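Local coordinates for uncharacterized protein (Danio rerio, PDB 5HBA) that probably serves as the A chain of complement C1q, whose trimeric globular head recognises targets and thereby starts the classical complement pathway, at residues P47-F52 against V95-K100; E59-L64 against A110-V115; F6-N11 against N25-D30. One frame throughout, in Å; residues are numbered along the deposited sequence.

Interaction 1 (P47-F52 against V95-K100); sequences PGVYYF and VLTLLK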
loop_
_atom_site.group_PDB
_atom_site.type_symbol
_atom_site.label_atom_id
_atom_site.label_comp_id
_atom_site.label_asym_id
_atom_site.label_seq_id
_atom_site.Cartn_x
_atom_site.Cartn_y
_atom_site.Cartn_z
ATOM N N PRO A 47 -17.998 -9.798 -11.063
ATOM C CA PRO A 47 -16.922 -10.798 -11.088
ATOM C C PRO A 47 -15.690 -10.262 -11.805
ATOM O O PRO A 47 -15.823 -9.621 -12.849
ATOM C CB PRO A 47 -17.531 -11.951 -11.900
ATOM C CG PRO A 47 -19.022 -11.724 -11.835
ATOM C CD PRO A 47 -19.185 -10.243 -11.813
ATOM N N GLY A 48 -14.503 -10.512 -11.257
ATOM C CA GLY A 48 -13.293 -10.005 -11.877
ATOM C C GLY A 48 -12.078 -10.015 -10.968
ATOM O O GLY A 48 -12.062 -10.681 -9.927
ATOM N N VAL A 49 -11.059 -9.272 -11.379
ATOM C CA VAL A 49 -9.808 -9.199 -10.644
ATOM C C VAL A 49 -9.758 -7.848 -9.925
ATOM O O VAL A 49 -10.010 -6.802 -10.533
ATOM C CB VAL A 49 -8.615 -9.383 -11.592
ATOM C CG1 VAL A 49 -7.306 -9.179 -10.855
ATOM C CG2 VAL A 49 -8.661 -10.780 -12.209
ATOM N N TYR A 50 -9.457 -7.877 -8.628
ATOM C CA TYR A 50 -9.558 -6.684 -7.794
ATOM C C TYR A 50 -8.245 -6.370 -7.098
ATOM O O TYR A 50 -7.443 -7.270 -6.860
ATOM C CB TYR A 50 -10.612 -6.911 -6.711
ATOM C CG TYR A 50 -12.041 -6.805 -7.185
ATOM C CD1 TYR A 50 -12.657 -7.861 -7.845
ATOM C CD2 TYR A 50 -12.779 -5.649 -6.952
ATOM C CE1 TYR A 50 -13.974 -7.763 -8.272
ATOM C CE2 TYR A 50 -14.090 -5.539 -7.371
ATOM C CZ TYR A 50 -14.682 -6.599 -8.033
ATOM O OH TYR A 50 -15.989 -6.475 -8.442
ATOM N N TYR A 51 -8.044 -5.102 -6.742
ATOM C CA TYR A 51 -6.969 -4.755 -5.820
ATOM C C TYR A 51 -7.545 -4.333 -4.468
ATOM O O TYR A 51 -8.494 -3.541 -4.403
ATOM C CB TYR A 51 -6.077 -3.641 -6.392
ATOM C CG TYR A 51 -4.968 -3.226 -5.451
ATOM C CD1 TYR A 51 -3.948 -4.109 -5.126
ATOM C CD2 TYR A 51 -4.955 -1.962 -4.871
ATOM C CE1 TYR A 51 -2.941 -3.746 -4.262
ATOM C CE2 TYR A 51 -3.945 -1.585 -4.007
ATOM C CZ TYR A 51 -2.942 -2.481 -3.713
ATOM O OH TYR A 51 -1.945 -2.118 -2.851
ATOM N N PHE A 52 -6.972 -4.866 -3.393
ATOM C CA PHE A 52 -7.365 -4.488 -2.033
ATOM C C PHE A 52 -6.124 -4.058 -1.249
ATOM O O PHE A 52 -5.048 -4.636 -1.417
ATOM C CB PHE A 52 -8.011 -5.676 -1.310
ATOM C CG PHE A 52 -9.335 -6.094 -1.879
ATOM C CD1 PHE A 52 -10.518 -5.515 -1.423
ATOM C CD2 PHE A 52 -9.408 -7.087 -2.849
ATOM C CE1 PHE A 52 -11.753 -5.914 -1.944
ATOM C CE2 PHE A 52 -10.633 -7.485 -3.370
ATOM C CZ PHE A 52 -11.804 -6.891 -2.922
ATOM N N VAL A 95 -3.775 -8.539 -4.952
ATOM C CA VAL A 95 -4.621 -8.623 -6.140
ATOM C C VAL A 95 -5.350 -9.968 -6.127
ATOM O O VAL A 95 -4.720 -11.035 -6.131
ATOM C CB VAL A 95 -3.812 -8.466 -7.441
ATOM C CG1 VAL A 95 -4.637 -8.913 -8.637
ATOM C CG2 VAL A 95 -3.392 -7.019 -7.621
ATOM N N LEU A 96 -6.679 -9.917 -6.084
ATOM C CA LEU A 96 -7.485 -11.127 -5.938
ATOM C C LEU A 96 -8.497 -11.296 -7.071
ATOM O O LEU A 96 -9.070 -10.319 -7.556
ATOM C CB LEU A 96 -8.249 -11.082 -4.608
ATOM C CG LEU A 96 -7.439 -10.908 -3.320
ATOM C CD1 LEU A 96 -8.378 -10.822 -2.111
ATOM C CD2 LEU A 96 -6.459 -12.048 -3.155
ATOM N N THR A 97 -8.732 -12.546 -7.465
ATOM C CA THR A 97 -9.781 -12.885 -8.420
ATOM C C THR A 97 -11.021 -13.278 -7.637
ATOM O O THR A 97 -10.960 -14.189 -6.805
ATOM C CB THR A 97 -9.368 -14.096 -9.291
ATOM O OG1 THR A 97 -8.087 -13.847 -9.873
ATOM C CG2 THR A 97 -10.383 -14.335 -10.393
ATOM N N LEU A 98 -12.142 -12.609 -7.899
ATOM C CA LEU A 98 -13.354 -12.858 -7.133
ATOM C C LEU A 98 -14.533 -13.290 -8.009
ATOM O O LEU A 98 -14.682 -12.826 -9.143
ATOM C CB LEU A 98 -13.742 -11.615 -6.330
ATOM C CG LEU A 98 -12.723 -11.009 -5.360
ATOM C CD1 LEU A 98 -13.292 -9.724 -4.764
ATOM C CD2 LEU A 98 -12.373 -11.992 -4.254
ATOM N N LEU A 99 -15.368 -14.177 -7.476
ATOM C CA LEU A 99 -16.620 -14.543 -8.143
ATOM C C LEU A 99 -17.763 -13.768 -7.508
ATOM O O LEU A 99 -17.597 -13.191 -6.430
ATOM C CB LEU A 99 -16.884 -16.044 -8.018
ATOM C CG LEU A 99 -15.795 -16.905 -8.654
ATOM C CD1 LEU A 99 -16.087 -18.397 -8.552
ATOM C CD2 LEU A 99 -15.642 -16.483 -10.100
ATOM N N LYS A 100 -18.921 -13.755 -8.163
ATOM C CA LYS A 100 -20.078 -13.033 -7.637
ATOM C C LYS A 100 -20.458 -13.626 -6.290
ATOM O O LYS A 100 -20.530 -14.845 -6.146
ATOM C CB LYS A 100 -21.255 -13.114 -8.608
ATOM C CG LYS A 100 -22.375 -12.085 -8.340
ATOM C CD LYS A 100 -23.427 -12.138 -9.449
ATOM C CE LYS A 100 -24.213 -10.839 -9.558
ATOM N NZ LYS A 100 -25.116 -10.631 -8.397
#

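Interaction 2 (E59-L64 against A110-V115); sequences EGRLCL and AGDGGV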
loop_
_atom_site.group_PDB
_atom_site.type_symbol
_atom_site.label_atom_id
_atom_site.label_comp_id
_atom_site.label_asym_id
_atom_site.label_seq_id
_atom_site.Cartn_x
_atom_site.Cartn_y
_atom_site.Cartn_z
ATOM N N GLU A 59 -2.391 0.583 19.390
ATOM C CA GLU A 59 -1.308 0.689 20.363
ATOM C C GLU A 59 -0.717 -0.703 20.605
ATOM O O GLU A 59 -1.454 -1.665 20.842
ATOM C CB GLU A 59 -1.831 1.294 21.674
ATOM C CG GLU A 59 -0.783 1.467 22.774
ATOM C CD GLU A 59 -0.009 2.772 22.663
ATOM O OE1 GLU A 59 -0.060 3.410 21.584
ATOM O OE2 GLU A 59 0.648 3.162 23.656
ATOM N N GLY A 60 0.607 -0.823 20.515
ATOM C CA GLY A 60 1.260 -2.103 20.728
ATOM C C GLY A 60 1.177 -3.004 19.507
ATOM O O GLY A 60 0.929 -2.530 18.395
ATOM N N ARG A 61 1.378 -4.304 19.719
ATOM C CA ARG A 61 1.381 -5.286 18.635
ATOM C C ARG A 61 0.080 -5.253 17.820
ATOM O O ARG A 61 -1.018 -5.262 18.386
ATOM C CB ARG A 61 1.608 -6.695 19.197
ATOM C CG ARG A 61 1.718 -7.783 18.126
ATOM C CD ARG A 61 0.906 -9.021 18.493
ATOM N NE ARG A 61 -0.506 -8.697 18.638
ATOM C CZ ARG A 61 -1.246 -9.009 19.701
ATOM N NH1 ARG A 61 -2.526 -8.648 19.743
ATOM N NH2 ARG A 61 -0.710 -9.680 20.718
ATOM N N LEU A 62 0.215 -5.201 16.496
ATOM C CA LEU A 62 -0.941 -5.216 15.600
ATOM C C LEU A 62 -0.768 -6.268 14.519
ATOM O O LEU A 62 0.182 -6.216 13.728
ATOM C CB LEU A 62 -1.188 -3.843 14.955
ATOM C CG LEU A 62 -2.342 -3.800 13.935
ATOM C CD1 LEU A 62 -3.661 -4.311 14.524
ATOM C CD2 LEU A 62 -2.529 -2.395 13.387
ATOM N N CYS A 63 -1.690 -7.226 14.508
ATOM C CA CYS A 63 -1.739 -8.256 13.483
ATOM C C CYS A 63 -3.104 -8.206 12.789
ATOM O O CYS A 63 -4.148 -8.185 13.453
ATOM C CB CYS A 63 -1.530 -9.629 14.109
ATOM S SG CYS A 63 0.202 -10.062 14.392
ATOM N N LEU A 64 -3.085 -8.174 11.459
ATOM C CA LEU A 64 -4.308 -8.198 10.672
ATOM C C LEU A 64 -4.215 -9.225 9.557
ATOM O O LEU A 64 -3.144 -9.431 8.955
ATOM C CB LEU A 64 -4.605 -6.811 10.094
ATOM C CG LEU A 64 -5.144 -5.768 11.079
ATOM C CD1 LEU A 64 -4.791 -4.393 10.603
ATOM C CD2 LEU A 64 -6.672 -5.870 11.209
ATOM N N ALA A 110 -4.521 -11.831 17.646
ATOM C CA ALA A 110 -3.404 -11.678 18.568
ATOM C C ALA A 110 -2.284 -12.618 18.126
ATOM O O ALA A 110 -2.311 -13.821 18.409
ATOM C CB ALA A 110 -3.827 -11.972 19.995
ATOM N N GLY A 111 -1.313 -12.055 17.413
ATOM C CA GLY A 111 -0.214 -12.814 16.838
ATOM C C GLY A 111 0.693 -13.530 17.821
ATOM O O GLY A 111 1.459 -14.403 17.426
ATOM N N ASP A 112 0.633 -13.155 19.093
ATOM C CA ASP A 112 1.362 -13.891 20.125
ATOM C C ASP A 112 0.680 -13.695 21.485
ATOM O O ASP A 112 -0.408 -13.112 21.558
ATOM C CB ASP A 112 2.854 -13.494 20.156
ATOM C CG ASP A 112 3.079 -12.030 20.549
ATOM O OD1 ASP A 112 2.091 -11.274 20.686
ATOM O OD2 ASP A 112 4.258 -11.626 20.713
ATOM N N GLY A 113 1.307 -14.186 22.553
ATOM C CA GLY A 113 0.738 -14.050 23.884
ATOM C C GLY A 113 -0.305 -15.121 24.151
ATOM O O GLY A 113 -0.632 -15.915 23.266
ATOM N N GLY A 114 -0.831 -15.144 25.372
ATOM C CA GLY A 114 -1.758 -16.182 25.776
ATOM C C GLY A 114 -3.222 -15.779 25.782
ATOM O O GLY A 114 -3.626 -14.812 25.131
ATOM N N VAL A 115 -4.016 -16.540 26.532
ATOM C CA VAL A 115 -5.457 -16.347 26.619
ATOM C C VAL A 115 -5.800 -15.056 27.339
ATOM O O VAL A 115 -4.969 -14.491 28.055
ATOM C CB VAL A 115 -6.103 -17.510 27.404
ATOM C CG1 VAL A 115 -5.828 -18.831 26.707
ATOM C CG2 VAL A 115 -5.557 -17.550 28.830
#

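Interaction 3 (F6-N11 against N25-D30); sequences FSVLRN and NDKLSD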
loop_
_atom_site.group_PDB
_atom_site.type_symbol
_atom_site.label_atom_id
_atom_site.label_comp_id
_atom_site.label_asym_id
_atom_site.label_seq_id
_atom_site.Cartn_x
_atom_site.Cartn_y
_atom_site.Cartn_z
ATOM N N PHE A 6 -13.861 1.482 -3.588
ATOM C CA PHE A 6 -14.268 1.924 -2.259
ATOM C C PHE A 6 -13.101 2.353 -1.378
ATOM O O PHE A 6 -11.951 1.928 -1.569
ATOM C CB PHE A 6 -15.069 0.832 -1.539
ATOM C CG PHE A 6 -14.223 -0.312 -1.053
ATOM C CD1 PHE A 6 -13.606 -0.258 0.196
ATOM C CD2 PHE A 6 -14.049 -1.440 -1.838
ATOM C CE1 PHE A 6 -12.807 -1.306 0.642
ATOM C CE2 PHE A 6 -13.256 -2.503 -1.398
ATOM C CZ PHE A 6 -12.630 -2.432 -0.154
ATOM N N SER A 7 -13.429 3.181 -0.395
ATOM C CA SER A 7 -12.494 3.591 0.633
ATOM C C SER A 7 -13.300 3.802 1.907
ATOM O O SER A 7 -14.184 4.682 1.964
ATOM C CB SER A 7 -11.791 4.886 0.223
ATOM O OG SER A 7 -10.858 5.277 1.208
ATOM N N VAL A 8 -13.021 2.985 2.918
ATOM C CA VAL A 8 -13.761 3.052 4.183
ATOM C C VAL A 8 -12.822 3.283 5.362
ATOM O O VAL A 8 -11.694 2.781 5.379
ATOM C CB VAL A 8 -14.623 1.779 4.412
ATOM C CG1 VAL A 8 -15.769 1.739 3.408
ATOM C CG2 VAL A 8 -13.753 0.513 4.281
ATOM N N LEU A 9 -13.294 4.058 6.339
ATOM C CA LEU A 9 -12.469 4.477 7.469
ATOM C C LEU A 9 -13.047 4.024 8.807
ATOM O O LEU A 9 -14.260 4.086 9.036
ATOM C CB LEU A 9 -12.318 6.005 7.456
ATOM C CG LEU A 9 -11.792 6.751 8.689
ATOM C CD1 LEU A 9 -10.325 6.455 8.976
ATOM C CD2 LEU A 9 -12.010 8.251 8.527
ATOM N N ARG A 10 -12.174 3.560 9.690
ATOM C CA ARG A 10 -12.577 3.255 11.054
ATOM C C ARG A 10 -11.823 4.193 11.970
ATOM O O ARG A 10 -10.593 4.138 12.020
ATOM C CB ARG A 10 -12.236 1.811 11.439
ATOM C CG ARG A 10 -12.662 1.483 12.876
ATOM C CD ARG A 10 -12.158 0.126 13.357
ATOM N NE ARG A 10 -12.520 -0.065 14.759
ATOM C CZ ARG A 10 -13.619 -0.695 15.172
ATOM N NH1 ARG A 10 -14.458 -1.222 14.283
ATOM N NH2 ARG A 10 -13.868 -0.811 16.474
ATOM N N ASN A 11 -12.559 5.063 12.666
ATOM C CA ASN A 11 -11.983 5.980 13.647
ATOM C C ASN A 11 -12.978 6.174 14.782
ATOM O O ASN A 11 -13.853 7.030 14.707
ATOM C CB ASN A 11 -11.646 7.336 13.016
ATOM C CG ASN A 11 -10.842 8.241 13.957
ATOM O OD1 ASN A 11 -10.128 7.765 14.835
ATOM N ND2 ASN A 11 -10.955 9.547 13.762
ATOM N N ASN A 25 -16.810 3.251 10.482
ATOM C CA ASN A 25 -17.840 4.259 10.767
ATOM C C ASN A 25 -17.854 5.451 9.800
ATOM O O ASN A 25 -18.580 6.423 10.017
ATOM C CB ASN A 25 -17.774 4.748 12.226
ATOM C CG ASN A 25 -16.467 5.436 12.555
ATOM O OD1 ASN A 25 -15.400 5.050 12.063
ATOM N ND2 ASN A 25 -16.534 6.452 13.406
ATOM N N ASP A 26 -17.064 5.376 8.730
ATOM C CA ASP A 26 -17.062 6.433 7.719
ATOM C C ASP A 26 -16.791 5.861 6.335
ATOM O O ASP A 26 -15.794 5.166 6.126
ATOM C CB ASP A 26 -16.021 7.509 8.062
ATOM C CG ASP A 26 -16.235 8.798 7.289
ATOM O OD1 ASP A 26 -16.975 8.783 6.276
ATOM O OD2 ASP A 26 -15.666 9.833 7.699
ATOM N N LYS A 27 -17.684 6.140 5.393
ATOM C CA LYS A 27 -17.499 5.682 4.017
ATOM C C LYS A 27 -17.040 6.854 3.152
ATOM O O LYS A 27 -17.786 7.811 2.924
ATOM C CB LYS A 27 -18.798 5.053 3.480
ATOM C CG LYS A 27 -18.678 4.394 2.110
ATOM C CD LYS A 27 -20.043 3.910 1.594
ATOM C CE LYS A 27 -20.502 2.652 2.300
ATOM N NZ LYS A 27 -21.277 1.744 1.386
ATOM N N LEU A 28 -15.794 6.793 2.696
ATOM C CA LEU A 28 -15.205 7.863 1.897
ATOM C C LEU A 28 -15.630 7.766 0.431
ATOM O O LEU A 28 -15.934 8.777 -0.210
ATOM C CB LEU A 28 -13.678 7.825 2.007
ATOM C CG LEU A 28 -13.034 8.630 3.139
ATOM C CD1 LEU A 28 -13.819 8.543 4.445
ATOM C CD2 LEU A 28 -11.606 8.188 3.353
ATOM N N SER A 29 -15.638 6.557 -0.071
ATOM C CA SER A 29 -16.043 6.270 -1.401
ATOM C C SER A 29 -16.582 4.899 -1.412
ATOM O O SER A 29 -16.203 4.098 -0.640
ATOM C CB SER A 29 -14.876 6.342 -2.342
ATOM O OG SER A 29 -14.413 7.619 -2.406
ATOM N N ASP A 30 -17.512 4.676 -2.303
ATOM C CA ASP A 30 -17.998 3.352 -2.637
ATOM C C ASP A 30 -18.800 3.374 -3.929
ATOM O O ASP A 30 -20.002 3.382 -3.924
ATOM C CB ASP A 30 -18.776 2.742 -1.488
ATOM C CG ASP A 30 -19.213 1.333 -1.758
ATOM O OD1 ASP A 30 -18.928 0.799 -2.789
ATOM O OD2 ASP A 30 -19.850 0.761 -0.922
#

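Interaction 1 (P47-F52 against V95-K100)
Leu96 O is gripped twice by the neighbouring strand: Tyr50 N donates to it almost along the C=O axis at 2.7 Å, and the CA-H of Val49 comes in beside that bond as a weaker second donor. Gly48 O is held in the same double fashion, by Leu98 N over an almost straight 2.8 Å bond (176° at the hydrogen) and by the CA-H of Thr97. The return bonds, Gly48 N to Leu98 O and Leu96 N to Tyr50 O, complete the antiparallel ladder that joins strands 48-59 and 87-98 in one sheet of the C1q/TNF jelly-roll. The backbone angles of Gly48 leave no place for a side chain, which would run into Pro47 O. On the face carrying Val49, Tyr51, Val95 and Thr97, both valines turn CG1 anti to the backbone N, and Val49 CG1 meets Val95 CG1 at a tight 3.5 Å. Val95 CG2 abuts the edge of the Tyr51 ring, near its plane. On the other face Leu98 CD1 wedges between two rings, lying 3.7 Å from Tyr50 CD1 and equally close to Phe52 CZ, at whose edge it ends. Those two rings meet Phe42 edge-to-face, and Val104 of strand 103-109 covers Leu98 and Phe52. Strand 120-133 flanks strand 48-59, while Phe6 of the second subunit packs on Val95.

Interaction 2 (E59-L64 against A110-V115)
Arg61 sends its CB toward the loop formed by residues 110-115, with CG anti to the backbone N (chi1 -176°), and the chain then bends at chi2 and again at chi3 so that its flat end lies down beside the loop backbone. Arg61 CD is the first atom to touch, grazing Asp112 OD1 at 3.4 Å. Arg61 NE follows, 3.7 Å from Gly111 N, which lies above the guanidinium plane. The central CZ continues the same overlap, and Arg61 NH1 rests 3.4 Å from Ala110 CA, with Ala110 CB also close by. One face of the guanidinium is thus laid, off-centre, against the backbone from Ala110 to Gly111. At the tip, Arg61 NH2 points along its own plane to Asp112 OD1 and forms a hydrogen-bonded salt bridge of 3.2 Å, with an angle of 160° at the hydrogen. The oxygen is met nearly along its C-O axis, and the carboxylate plane stands 79° from the guanidinium plane, so the two groups meet by one prong and not as a flat, two-pronged pair. Asp112 reaches this position from the crowded rotamer, its CG between the backbone N and the carbonyl carbon.

Next to the arginine, Cys63 SG packs 3.7 Å from Gly111 CA. A CB on Gly111 would collide with that sulfur, which is itself fixed by the disulfide to Cys79. Gln117 receives a weak second bond from Arg61 NH2 and binds the carbonyl oxygens of Asp112 and Gly114. A single, rather long ionic bond at the surface of this C1q domain probably contributes modestly, whereas the close fit of backbone against sulfur and guanidinium probably helps place the loop against the start of strand 62-68.

Interaction 3 (F6-N11 against N25-D30)
The amide of Asn25 faces the backbone of Asn11 and engages both of its polar atoms. Its CG sits in the crowded position (chi1 62°), bringing Asn25 OD1 within 2.9 Å of Asn11 N, which approaches in the amide plane on a lone pair and almost straight. Asn25 ND2 returns a bond of 3.0 Å to Asn11 O, but stands well above that carbonyl's plane. Further along, Leu9 and Asp26 cross obliquely, Leu9 CB and Asp26 CB 4.0 Å apart. On the other face Val8 and Lys27 run side by side, CG1 of Val8 against CG of Lys27. The Leu9-Asp26 and Val8-Lys27 pairs belong to two antiparallel strands of the C1q/TNF jelly-roll, with Asn11 and Asn25 just beyond the strand ends. Two classic beta bulges interrupt the pairing: Asn25 and Asp26 both oppose Leu9, and Leu28 and Ser29 both oppose Ser7. At the second bulge Ser7 O takes two backbone donors, Leu28 N at 2.8 Å nearly along the C=O axis and Ser29 N on a lone pair. Leu28 CB presses on that carbonyl oxygen, and CD2 leans on Ser7 OG, whose hydrogen-bond partner is Asn127. Lys27, bent at chi3 and chi4, brings Lys27 NZ to the anti lone pair of Asp30 OD2 in a 2.9 Å salt bridge, and NZ also binds Phe35 O. Ser29 OG hydrogen-bonds Val95 O of the third subunit, whose Leu76 packs against Leu28 and Leu9.

How the interactions relate
Interactions 1 and 3 are strand pairings within one sheet, whereas interaction 2 ties strand 62-68, of the other sheet, to a surface loop on the far side of the chain's centre from both. Interaction 1 is mostly buried and relies on a regular ladder with apolar packing; interaction 3, only partly buried, mixes a bulged ladder with side-chain-to-backbone bonds and a salt bridge within 25-30. Interaction 2 is the surface contact and combines one salt bridge with packing of the guanidinium and a disulfide sulfur on backbone. Phe52 CE1 touches Phe6 CE2 at 3.8 Å, joining interactions 1 and 3, while the subunit interface sets strand 87-98 of one copy against strand 26-30 of another.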